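Local coordinates for inositol polyphosphate multikinase alpha (PDB 4FRF), which phosphorylates several inositol phosphates with ATP, turning inositol 1,4,5-trisphosphate into inositol 1,3,4,5,6-pentakisphosphate in two steps, at residues S84-K89 against S124-Y129. Residues are numbered along the deposited sequence; the frame is centred on the assembly and turned at random.
Sequences SVMDVK and SGFEVY
A classic beta bulge interrupts the antiparallel pairing of strands 83-90 and 121-130, inside the sheet of this inositol polyphosphate kinase fold, and illustrates how one extra residue is absorbed without parting two strands. Val85 and Glu127 form a regular hydrogen-bonded pair: Val85 N reaches Glu127 O at 2.9 Å, in the carbonyl plane, and Glu127 N returns to Val85 O at 2.8 Å, nearly along the C=O axis. Asp87 N then gives a straight bond (167°) to Gly125 O at 2.8 Å. At the bulge, Ser124 and Gly125 together face Asp87, whose O takes Ser124 N at 2.8 Å but Gly125 N only weakly. The carboxylate of Asp87, its CG in the crowded position between backbone N and carbonyl carbon (chi1 79°), folds over this site, with OD2 3.3 Å from Ser124 CB and forming a salt bridge to Arg141. An alanine here would remove that carboxylate and would probably leave Arg141 without this ionic tie to the strand. Between the hydrogen-bonded positions, Met86 and Phe126 point the same way side by side, CB to CB 3.6 Å; Met86, bent at chi3 (-93°), brings CE obliquely to the Phe126 ring. Both side chains reach helix 149-158 at Thr155, and Trp137 meets the Phe126 ring edge-to-face, while strands 209-216 and 135-137 extend the sheet beyond 83-90 and 121-130, respectively.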
ATOM      1  N   SER A  84       2.815  -3.425 -28.647  1.00101.90           N
ATOM      2  CA  SER A  84       3.663  -3.940 -27.573  1.00 99.58           C
ATOM      3  C   SER A  84       2.795  -4.065 -26.339  1.00 97.13           C
ATOM      4  O   SER A  84       1.978  -3.189 -26.068  1.00 95.52           O
ATOM      5  CB  SER A  84       4.821  -2.986 -27.286  1.00 97.64           C
ATOM      6  OG  SER A  84       5.676  -2.835 -28.409  1.00100.72           O
ATOM      7  N   VAL A  85       2.973  -5.146 -25.590  1.00 97.41           N
ATOM      8  CA  VAL A  85       2.142  -5.415 -24.410  1.00 96.44           C
ATOM      9  C   VAL A  85       2.979  -5.901 -23.196  1.00 94.56           C
ATOM     10  O   VAL A  85       4.013  -6.536 -23.370  1.00 95.62           O
ATOM     11  CB  VAL A  85       1.020  -6.437 -24.749  1.00 98.35           C
ATOM     12  CG1 VAL A  85       1.614  -7.713 -25.256  1.00101.36           C
ATOM     13  CG2 VAL A  85       0.171  -6.721 -23.534  1.00 99.41           C
ATOM     14  N   MET A  86       2.549  -5.557 -21.981  1.00 92.41           N
ATOM     15  CA  MET A  86       3.233  -6.034 -20.753  1.00 92.11           C
ATOM     16  C   MET A  86       2.279  -6.353 -19.611  1.00 90.69           C
ATOM     17  O   MET A  86       1.374  -5.582 -19.319  1.00 88.58           O
ATOM     18  CB  MET A  86       4.281  -5.034 -20.260  1.00 89.80           C
ATOM     19  CG  MET A  86       4.962  -5.479 -18.959  1.00 90.55           C
ATOM     20  SD  MET A  86       5.841  -4.159 -18.096  1.00 92.28           S
ATOM     21  CE  MET A  86       7.478  -4.369 -18.782  1.00 94.97           C
ATOM     22  N   ASP A  87       2.524  -7.460 -18.926  1.00 92.21           N
ATOM     23  CA  ASP A  87       1.654  -7.856 -17.840  1.00 93.62           C
ATOM     24  C   ASP A  87       2.377  -7.983 -16.494  1.00 93.45           C
ATOM     25  O   ASP A  87       3.275  -8.823 -16.325  1.00 94.76           O
ATOM     26  CB  ASP A  87       0.879  -9.124 -18.182  1.00 96.91           C
ATOM     27  CG  ASP A  87       1.705 -10.380 -18.010  1.00102.73           C
ATOM     28  OD1 ASP A  87       2.652 -10.592 -18.801  1.00106.71           O
ATOM     29  OD2 ASP A  87       1.374 -11.186 -17.109  1.00108.46           O
ATOM     30  N   VAL A  88       1.952  -7.144 -15.541  1.00 91.60           N
ATOM     31  CA  VAL A  88       2.571  -7.038 -14.235  1.00 90.12           C
ATOM     32  C   VAL A  88       1.679  -7.583 -13.129  1.00 91.03           C
ATOM     33  O   VAL A  88       0.501  -7.238 -13.041  1.00 90.72           O
ATOM     34  CB  VAL A  88       2.866  -5.607 -13.933  1.00 87.29           C
ATOM     35  CG1 VAL A  88       3.835  -5.504 -12.770  1.00 84.84           C
ATOM     36  CG2 VAL A  88       3.421  -4.948 -15.174  1.00 87.69           C
ATOM     37  N   LYS A  89       2.259  -8.427 -12.281  1.00 93.02           N
ATOM     38  CA  LYS A  89       1.568  -8.997 -11.133  1.00 94.53           C
ATOM     39  C   LYS A  89       1.581  -8.009  -9.982  1.00 93.48           C
ATOM     40  O   LYS A  89       2.628  -7.755  -9.375  1.00 93.72           O
ATOM     41  CB  LYS A  89       2.264 -10.277 -10.708  1.00 96.68           C
ATOM     42  CG  LYS A  89       1.330 -11.385 -10.318  1.00101.25           C
ATOM     43  CD  LYS A  89       1.703 -12.681 -11.047  1.00106.79           C
ATOM     44  CE  LYS A  89       0.623 -13.733 -10.888  1.00110.37           C
ATOM     45  NZ  LYS A  89       0.909 -14.934 -11.713  1.00113.69           N
ATOM     46  N   SER A 124       5.732  -9.851 -15.333  1.00 87.71           N
ATOM     47  CA  SER A 124       5.496 -11.286 -15.549  1.00 90.46           C
ATOM     48  C   SER A 124       5.817 -11.650 -16.977  1.00 92.91           C
ATOM     49  O   SER A 124       6.014 -12.827 -17.315  1.00 96.06           O
ATOM     50  CB  SER A 124       4.034 -11.639 -15.270  1.00 90.00           C
ATOM     51  OG  SER A 124       3.780 -11.752 -13.884  1.00 92.65           O
ATOM     52  N   GLY A 125       5.794 -10.641 -17.829  1.00 90.99           N
ATOM     53  CA  GLY A 125       6.050 -10.829 -19.210  1.00 92.13           C
ATOM     54  C   GLY A 125       5.737  -9.572 -19.965  1.00 91.21           C
ATOM     55  O   GLY A 125       4.976  -8.720 -19.493  1.00 87.83           O
ATOM     56  N   PHE A 126       6.359  -9.448 -21.131  1.00 93.82           N
ATOM     57  CA  PHE A 126       6.056  -8.402 -22.067  1.00 93.98           C
ATOM     58  C   PHE A 126       6.425  -8.893 -23.434  1.00 97.73           C
ATOM     59  O   PHE A 126       7.040  -9.952 -23.562  1.00100.61           O
ATOM     60  CB  PHE A 126       6.842  -7.136 -21.732  1.00 92.75           C
ATOM     61  CG  PHE A 126       8.338  -7.289 -21.847  1.00 95.76           C
ATOM     62  CD1 PHE A 126       8.990  -6.957 -23.011  1.00 98.49           C
ATOM     63  CD2 PHE A 126       9.096  -7.667 -20.755  1.00 97.47           C
ATOM     64  CE1 PHE A 126      10.360  -7.053 -23.104  1.00100.78           C
ATOM     65  CE2 PHE A 126      10.471  -7.770 -20.855  1.00 99.67           C
ATOM     66  CZ  PHE A 126      11.096  -7.469 -22.037  1.00100.23           C
ATOM     67  N   GLU A 127       5.976  -8.159 -24.456  1.00 98.04           N
ATOM     68  CA  GLU A 127       6.355  -8.387 -25.849  1.00100.89           C
ATOM     69  C   GLU A 127       6.437  -7.034 -26.563  1.00100.21           C
ATOM     70  O   GLU A 127       5.521  -6.213 -26.473  1.00 98.94           O
ATOM     71  CB  GLU A 127       5.339  -9.286 -26.544  1.00103.60           C
ATOM     72  CG  GLU A 127       5.551  -9.411 -28.054  1.00108.98           C
ATOM     73  CD  GLU A 127       4.416 -10.140 -28.747  1.00113.01           C
ATOM     74  OE1 GLU A 127       3.258  -9.935 -28.316  1.00111.54           O
ATOM     75  OE2 GLU A 127       4.678 -10.902 -29.728  1.00116.04           O
ATOM     76  N   VAL A 128       7.539  -6.801 -27.261  1.00101.15           N
ATOM     77  CA  VAL A 128       7.875  -5.457 -27.720  1.00 99.67           C
ATOM     78  C   VAL A 128       8.333  -5.450 -29.184  1.00104.05           C
ATOM     79  O   VAL A 128       8.804  -6.462 -29.696  1.00107.93           O
ATOM     80  CB  VAL A 128       8.929  -4.832 -26.794  1.00 96.44           C
ATOM     81  CG1 VAL A 128       9.828  -3.873 -27.546  1.00 97.72           C
ATOM     82  CG2 VAL A 128       8.245  -4.146 -25.664  1.00 91.02           C
ATOM     83  N   TYR A 129       8.168  -4.323 -29.866  1.00104.62           N
ATOM     84  CA  TYR A 129       8.379  -4.283 -31.321  1.00109.08           C
ATOM     85  C   TYR A 129       9.530  -3.356 -31.755  1.00110.85           C
ATOM     86  O   TYR A 129       9.331  -2.161 -31.977  1.00110.83           O
ATOM     87  CB  TYR A 129       7.065  -3.910 -32.032  1.00109.44           C
ATOM     88  CG  TYR A 129       7.193  -3.689 -33.520  1.00112.91           C
ATOM     89  CD1 TYR A 129       7.470  -4.749 -34.384  1.00114.97           C
ATOM     90  CD2 TYR A 129       7.001  -2.428 -34.073  1.00112.57           C
ATOM     91  CE1 TYR A 129       7.600  -4.541 -35.739  1.00117.56           C
ATOM     92  CE2 TYR A 129       7.121  -2.218 -35.442  1.00114.63           C
ATOM     93  CZ  TYR A 129       7.421  -3.273 -36.261  1.00117.44           C
ATOM     94  OH  TYR A 129       7.521  -3.067 -37.613  1.00125.18           O
TER